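PDB 4XHC: alpha-L-rhamnosidase from Klebsiella oxytoca, which probably hydrolyses the glycosidic bonds of terminal alpha-L-rhamnose residues in rhamnosides, as a family GH78 glycoside hydrolase. Local coordinates for residues A[227-237]-A[249-257]. Residues are numbered along the deposited sequence; the frame is centred on the assembly and turned at random.
Sequences LQNCMQEVFED and DLRLQALVN. With RAM (alpha-L-rhamnopyranose), chain C.
With CG turned away from its carbonyl carbon (chi1 -67°) and the chain extended beyond it (chi2 -169°), Gln253 reaches off helix 247-259 to the loop after helix 214-230; Phe235, its CG likewise anti to the carbonyl carbon, points back, so that the two side chains run antiparallel alongside one another. The amide of Gln253 stands nearly perpendicular to the Phe235 ring, the planes 86° apart, and its OE1 lies at the ring edge, 3.2 Å from CD1 of Phe235. The NH2 end of the Gln253 amide makes the one direct hydrogen bond between the segments, Gln253 NE2 to Glu236 O at 3.1 Å; the donor approaches from above the carbonyl plane, not along a lone pair. Leu250 CD1 meets the ring obliquely, 3.6 Å from Phe235 CD2, and Leu266 and Cys270 of helix 264-276 also touch the Phe235 side chain. Farther along helix 247-259, Leu227 CD2 packs at 3.6 Å on Val256 CG1, while Met231 crosses Asn257 at about a right angle, Met231 CE near Asn257 OD1, which is hydrogen-bonded to the backbone N of Arg263. All these touching residues are buried, so the packing forms part of the interior of the six-hairpin glycosidase domain.

At the other end the contact opens on the sugar site. Asp249 OD1 accepts a hydrogen bond from O4 of the rhamnose at 2.6 Å and OD2 one from O3 at 2.8 Å. A water donates both to Asp249 OD2 and to Asp237 O, tying the loop to the helix, and CB of Asp237 lies against that carboxylate oxygen. With one carboxylate oxygen on each of two neighbouring hydroxyls, Asp249 is consistent with a role in fixing the orientation of the bound sugar, and the water link from its carboxylate to the Asp237 carbonyl is consistent with second-shell positioning of this sugar-binding group.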
ATOM      1  N   LEU A 227     -15.413 -25.806   4.966  1.00 54.33           N
ATOM      2  CA  LEU A 227     -16.000 -25.877   3.632  1.00 56.82           C
ATOM      3  C   LEU A 227     -16.661 -24.549   3.279  1.00 57.12           C
ATOM      4  O   LEU A 227     -16.507 -24.054   2.165  1.00 56.67           O
ATOM      5  CB  LEU A 227     -17.018 -27.025   3.528  1.00 59.01           C
ATOM      6  CG  LEU A 227     -17.753 -27.122   2.183  1.00 59.70           C
ATOM      7  CD1 LEU A 227     -16.786 -27.338   1.027  1.00 57.07           C
ATOM      8  CD2 LEU A 227     -18.788 -28.232   2.231  1.00 61.95           C
ATOM      9  N   GLN A 228     -17.395 -23.986   4.232  1.00 57.36           N
ATOM     10  CA  GLN A 228     -18.112 -22.746   4.007  1.00 57.78           C
ATOM     11  C   GLN A 228     -17.211 -21.631   3.499  1.00 55.71           C
ATOM     12  O   GLN A 228     -17.574 -20.913   2.579  1.00 56.81           O
ATOM     13  CB  GLN A 228     -18.791 -22.291   5.285  1.00 59.65           C
ATOM     14  CG  GLN A 228     -19.549 -20.989   5.118  1.00 61.76           C
ATOM     15  CD  GLN A 228     -20.421 -20.690   6.309  1.00 64.03           C
ATOM     16  OE1 GLN A 228     -19.947 -20.181   7.324  1.00 64.31           O
ATOM     17  NE2 GLN A 228     -21.706 -21.009   6.197  1.00 65.63           N
ATOM     18  N   ASN A 229     -16.044 -21.484   4.102  1.00 53.90           N
ATOM     19  CA  ASN A 229     -15.136 -20.413   3.703  1.00 55.09           C
ATOM     20  C   ASN A 229     -14.441 -20.690   2.365  1.00 54.44           C
ATOM     21  O   ASN A 229     -14.034 -19.758   1.666  1.00 56.18           O
ATOM     22  CB  ASN A 229     -14.126 -20.098   4.817  1.00 54.55           C
ATOM     23  CG  ASN A 229     -14.764 -19.360   5.992  1.00 55.90           C
ATOM     24  OD1 ASN A 229     -15.913 -18.930   5.923  1.00 57.65           O
ATOM     25  ND2 ASN A 229     -14.025 -19.228   7.082  1.00 56.39           N
ATOM     26  N   CYS A 230     -14.336 -21.960   1.999  1.00 52.83           N
ATOM     27  CA  CYS A 230     -13.766 -22.344   0.716  1.00 51.95           C
ATOM     28  C   CYS A 230     -14.776 -22.215  -0.439  1.00 52.45           C
ATOM     29  O   CYS A 230     -14.379 -22.065  -1.595  1.00 51.29           O
ATOM     30  CB  CYS A 230     -13.194 -23.764   0.804  1.00 51.44           C
ATOM     31  SG  CYS A 230     -11.588 -23.847   1.637  1.00 53.45           S
ATOM     32  N   MET A 231     -16.071 -22.270  -0.128  1.00 53.72           N
ATOM     33  CA  MET A 231     -17.119 -22.138  -1.147  1.00 56.37           C
ATOM     34  C   MET A 231     -17.383 -20.679  -1.510  1.00 55.73           C
ATOM     35  O   MET A 231     -18.006 -19.950  -0.748  1.00 55.74           O
ATOM     36  CB  MET A 231     -18.418 -22.812  -0.690  1.00 59.34           C
ATOM     37  CG  MET A 231     -18.372 -24.332  -0.793  1.00 60.84           C
ATOM     38  SD  MET A 231     -19.850 -25.142  -0.151  1.00 63.90           S
ATOM     39  CE  MET A 231     -21.052 -24.657  -1.390  1.00 66.40           C
ATOM     40  N   GLN A 232     -16.882 -20.274  -2.673  1.00 55.26           N
ATOM     41  CA  GLN A 232     -16.965 -18.897  -3.148  1.00 57.09           C
ATOM     42  C   GLN A 232     -17.557 -18.933  -4.560  1.00 58.56           C
ATOM     43  O   GLN A 232     -18.585 -19.580  -4.755  1.00 59.71           O
ATOM     44  CB  GLN A 232     -15.579 -18.241  -3.103  1.00 56.59           C
ATOM     45  CG  GLN A 232     -14.960 -18.188  -1.704  1.00 55.40           C
ATOM     46  CD  GLN A 232     -15.625 -17.174  -0.793  1.00 55.75           C
ATOM     47  OE1 GLN A 232     -16.118 -16.133  -1.249  1.00 56.86           O
ATOM     48  NE2 GLN A 232     -15.635 -17.465   0.506  1.00 54.83           N
ATOM     49  N   GLU A 233     -16.940 -18.259  -5.538  1.00 58.50           N
ATOM     50  CA  GLU A 233     -17.434 -18.324  -6.923  1.00 60.38           C
ATOM     51  C   GLU A 233     -17.016 -19.631  -7.596  1.00 59.42           C
ATOM     52  O   GLU A 233     -17.563 -20.011  -8.640  1.00 58.38           O
ATOM     53  CB  GLU A 233     -17.010 -17.089  -7.731  1.00 62.49           C
ATOM     54  CG  GLU A 233     -17.952 -15.908  -7.499  1.00 66.87           C
ATOM     55  CD  GLU A 233     -17.485 -14.603  -8.123  1.00 69.41           C
ATOM     56  OE1 GLU A 233     -16.329 -14.204  -7.868  1.00 72.62           O
ATOM     57  OE2 GLU A 233     -18.283 -13.967  -8.852  1.00 70.78           O
ATOM     58  N   VAL A 234     -16.045 -20.306  -6.979  1.00 58.32           N
ATOM     59  CA  VAL A 234     -15.726 -21.712  -7.252  1.00 58.22           C
ATOM     60  C   VAL A 234     -15.428 -22.387  -5.915  1.00 57.07           C
ATOM     61  O   VAL A 234     -15.394 -21.722  -4.881  1.00 59.45           O
ATOM     62  CB  VAL A 234     -14.501 -21.863  -8.185  1.00 57.50           C
ATOM     63  CG1 VAL A 234     -14.757 -21.186  -9.522  1.00 58.57           C
ATOM     64  CG2 VAL A 234     -13.231 -21.313  -7.544  1.00 55.84           C
ATOM     65  N   PHE A 235     -15.205 -23.695  -5.931  1.00 55.54           N
ATOM     66  CA  PHE A 235     -14.680 -24.394  -4.754  1.00 54.03           C
ATOM     67  C   PHE A 235     -13.185 -24.093  -4.626  1.00 52.49           C
ATOM     68  O   PHE A 235     -12.361 -24.775  -5.232  1.00 53.09           O
ATOM     69  CB  PHE A 235     -14.864 -25.915  -4.891  1.00 54.02           C
ATOM     70  CG  PHE A 235     -16.274 -26.393  -4.703  1.00 54.23           C
ATOM     71  CD1 PHE A 235     -16.790 -26.590  -3.436  1.00 55.14           C
ATOM     72  CD2 PHE A 235     -17.068 -26.692  -5.791  1.00 55.95           C
ATOM     73  CE1 PHE A 235     -18.078 -27.058  -3.254  1.00 56.52           C
ATOM     74  CE2 PHE A 235     -18.366 -27.152  -5.621  1.00 58.47           C
ATOM     75  CZ  PHE A 235     -18.869 -27.340  -4.350  1.00 58.34           C
ATOM     76  N   GLU A 236     -12.822 -23.075  -3.852  1.00 51.63           N
ATOM     77  CA  GLU A 236     -11.410 -22.713  -3.704  1.00 50.57           C
ATOM     78  C   GLU A 236     -10.698 -23.731  -2.814  1.00 50.28           C
ATOM     79  O   GLU A 236     -11.306 -24.266  -1.896  1.00 52.28           O
ATOM     80  CB  GLU A 236     -11.271 -21.321  -3.106  1.00 50.40           C
ATOM     81  CG  GLU A 236     -11.865 -20.216  -3.970  1.00 52.13           C
ATOM     82  CD  GLU A 236     -11.576 -18.814  -3.438  1.00 52.28           C
ATOM     83  OE1 GLU A 236     -10.779 -18.676  -2.476  1.00 51.24           O
ATOM     84  OE2 GLU A 236     -12.141 -17.842  -3.991  1.00 51.32           O
ATOM     85  N   ASP A 237      -9.430 -24.026  -3.097  1.00 48.68           N
ATOM     86  CA  ASP A 237      -8.683 -24.970  -2.262  1.00 48.34           C
ATOM     87  C   ASP A 237      -8.412 -24.391  -0.883  1.00 48.63           C
ATOM     88  O   ASP A 237      -8.583 -25.081   0.122  1.00 49.13           O
ATOM     89  CB  ASP A 237      -7.387 -25.461  -2.946  1.00 48.94           C
ATOM     90  CG  ASP A 237      -6.382 -24.349  -3.228  1.00 48.73           C
ATOM     91  OD1 ASP A 237      -6.780 -23.194  -3.463  1.00 50.02           O
ATOM     92  OD2 ASP A 237      -5.176 -24.650  -3.239  1.00 49.26           O
ATOM     93  N   ASP A 249      -8.905 -31.445  -4.978  1.00 47.47           N
ATOM     94  CA  ASP A 249      -9.611 -30.771  -3.892  1.00 48.45           C
ATOM     95  C   ASP A 249     -11.123 -30.802  -4.139  1.00 50.23           C
ATOM     96  O   ASP A 249     -11.901 -31.174  -3.261  1.00 50.00           O
ATOM     97  CB  ASP A 249      -9.110 -29.329  -3.739  1.00 48.65           C
ATOM     98  CG  ASP A 249      -7.626 -29.256  -3.390  1.00 48.81           C
ATOM     99  OD1 ASP A 249      -6.802 -29.696  -4.214  1.00 47.86           O
ATOM    100  OD2 ASP A 249      -7.279 -28.752  -2.296  1.00 49.76           O
ATOM    101  N   LEU A 250     -11.520 -30.424  -5.351  1.00 51.88           N
ATOM    102  CA  LEU A 250     -12.916 -30.485  -5.791  1.00 52.39           C
ATOM    103  C   LEU A 250     -13.560 -31.832  -5.485  1.00 51.83           C
ATOM    104  O   LEU A 250     -14.693 -31.885  -5.017  1.00 54.19           O
ATOM    105  CB  LEU A 250     -13.007 -30.210  -7.300  1.00 53.18           C
ATOM    106  CG  LEU A 250     -14.378 -30.365  -7.963  1.00 54.68           C
ATOM    107  CD1 LEU A 250     -15.407 -29.474  -7.288  1.00 55.18           C
ATOM    108  CD2 LEU A 250     -14.297 -30.045  -9.444  1.00 56.53           C
ATOM    109  N   ARG A 251     -12.847 -32.915  -5.766  1.00 49.55           N
ATOM    110  CA  ARG A 251     -13.400 -34.252  -5.569  1.00 50.29           C
ATOM    111  C   ARG A 251     -13.874 -34.470  -4.147  1.00 50.17           C
ATOM    112  O   ARG A 251     -14.941 -35.023  -3.926  1.00 51.17           O
ATOM    113  CB  ARG A 251     -12.381 -35.331  -5.924  1.00 49.11           C
ATOM    114  CG  ARG A 251     -12.957 -36.732  -5.824  1.00 50.53           C
ATOM    115  CD  ARG A 251     -12.105 -37.772  -6.530  1.00 50.12           C
ATOM    116  NE  ARG A 251     -11.096 -38.298  -5.629  1.00 48.60           N
ATOM    117  CZ  ARG A 251     -11.134 -39.484  -5.040  1.00 49.31           C
ATOM    118  NH1 ARG A 251     -12.117 -40.347  -5.242  1.00 52.20           N
ATOM    119  NH2 ARG A 251     -10.151 -39.820  -4.247  1.00 49.44           N
ATOM    120  N   LEU A 252     -13.073 -34.030  -3.188  1.00 51.79           N
ATOM    121  CA  LEU A 252     -13.403 -34.196  -1.776  1.00 52.79           C
ATOM    122  C   LEU A 252     -14.442 -33.181  -1.319  1.00 53.42           C
ATOM    123  O   LEU A 252     -15.362 -33.518  -0.572  1.00 54.23           O
ATOM    124  CB  LEU A 252     -12.142 -34.114  -0.915  1.00 52.65           C
ATOM    125  CG  LEU A 252     -11.475 -35.461  -0.617  1.00 53.64           C
ATOM    126  CD1 LEU A 252     -11.390 -36.361  -1.839  1.00 55.28           C
ATOM    127  CD2 LEU A 252     -10.096 -35.237  -0.034  1.00 52.98           C
ATOM    128  N   GLN A 253     -14.308 -31.948  -1.785  1.00 52.25           N
ATOM    129  CA  GLN A 253     -15.263 -30.914  -1.429  1.00 53.90           C
ATOM    130  C   GLN A 253     -16.671 -31.263  -1.880  1.00 53.98           C
ATOM    131  O   GLN A 253     -17.632 -31.013  -1.159  1.00 53.65           O
ATOM    132  CB  GLN A 253     -14.840 -29.563  -2.004  1.00 55.74           C
ATOM    133  CG  GLN A 253     -13.564 -29.033  -1.379  1.00 56.86           C
ATOM    134  CD  GLN A 253     -13.276 -27.589  -1.733  1.00 57.78           C
ATOM    135  OE1 GLN A 253     -14.146 -26.734  -1.637  1.00 59.29           O
ATOM    136  NE2 GLN A 253     -12.033 -27.307  -2.100  1.00 57.77           N
ATOM    137  N   ALA A 254     -16.796 -31.851  -3.067  1.00 54.27           N
ATOM    138  CA  ALA A 254     -18.111 -32.241  -3.583  1.00 55.18           C
ATOM    139  C   ALA A 254     -18.804 -33.268  -2.690  1.00 54.63           C
ATOM    140  O   ALA A 254     -20.017 -33.234  -2.536  1.00 56.24           O
ATOM    141  CB  ALA A 254     -18.000 -32.761  -5.012  1.00 54.69           C
ATOM    142  N   LEU A 255     -18.037 -34.181  -2.108  1.00 54.34           N
ATOM    143  CA  LEU A 255     -18.614 -35.174  -1.204  1.00 55.84           C
ATOM    144  C   LEU A 255     -19.223 -34.506   0.025  1.00 55.50           C
ATOM    145  O   LEU A 255     -20.308 -34.870   0.453  1.00 54.92           O
ATOM    146  CB  LEU A 255     -17.556 -36.197  -0.754  1.00 55.88           C
ATOM    147  CG  LEU A 255     -17.084 -37.260  -1.748  1.00 56.01           C
ATOM    148  CD1 LEU A 255     -16.028 -38.145  -1.093  1.00 54.92           C
ATOM    149  CD2 LEU A 255     -18.245 -38.099  -2.268  1.00 57.26           C
ATOM    150  N   VAL A 256     -18.511 -33.536   0.593  1.00 54.73           N
ATOM    151  CA  VAL A 256     -18.960 -32.885   1.818  1.00 55.49           C
ATOM    152  C   VAL A 256     -20.162 -31.997   1.512  1.00 56.44           C
ATOM    153  O   VAL A 256     -21.139 -31.979   2.254  1.00 56.65           O
ATOM    154  CB  VAL A 256     -17.831 -32.056   2.467  1.00 55.75           C
ATOM    155  CG1 VAL A 256     -18.287 -31.465   3.797  1.00 56.01           C
ATOM    156  CG2 VAL A 256     -16.586 -32.914   2.664  1.00 55.59           C
ATOM    157  N   ASN A 257     -20.086 -31.276   0.401  1.00 56.56           N
ATOM    158  CA  ASN A 257     -21.190 -30.459  -0.071  1.00 59.37           C
ATOM    159  C   ASN A 257     -22.489 -31.262  -0.144  1.00 62.26           C
ATOM    160  O   ASN A 257     -23.554 -30.784   0.239  1.00 66.62           O
ATOM    161  CB  ASN A 257     -20.846 -29.894  -1.449  1.00 59.34           C
ATOM    162  CG  ASN A 257     -21.985 -29.107  -2.061  1.00 60.95           C
ATOM    163  OD1 ASN A 257     -22.370 -28.059  -1.557  1.00 60.48           O
ATOM    164  ND2 ASN A 257     -22.539 -29.623  -3.148  1.00 62.77           N
TER
HETATM  165  C1  RAM C 900      -1.104 -27.349  -3.686  1.00 42.92           C
HETATM  166  C2  RAM C 900      -2.356 -27.231  -2.839  1.00 43.00           C
HETATM  167  C3  RAM C 900      -3.546 -27.843  -3.554  1.00 44.08           C
HETATM  168  C4  RAM C 900      -3.121 -29.144  -4.212  1.00 44.03           C
HETATM  169  C5  RAM C 900      -2.145 -28.827  -5.333  1.00 45.45           C
HETATM  170  C6  RAM C 900      -1.121 -29.910  -5.558  1.00 47.24           C
HETATM  171  O1  RAM C 900      -0.409 -26.169  -3.589  1.00 43.00           O
HETATM  172  O2  RAM C 900      -2.107 -27.961  -1.650  1.00 43.68           O
HETATM  173  O3  RAM C 900      -4.614 -28.091  -2.638  1.00 46.08           O
HETATM  174  O4  RAM C 900      -4.243 -29.814  -4.756  1.00 43.03           O
HETATM  175  O5  RAM C 900      -1.436 -27.601  -5.047  1.00 45.97           O
HETATM  176  O   HOH W   1      -9.243 -27.892  -0.389  1.00 52.81           O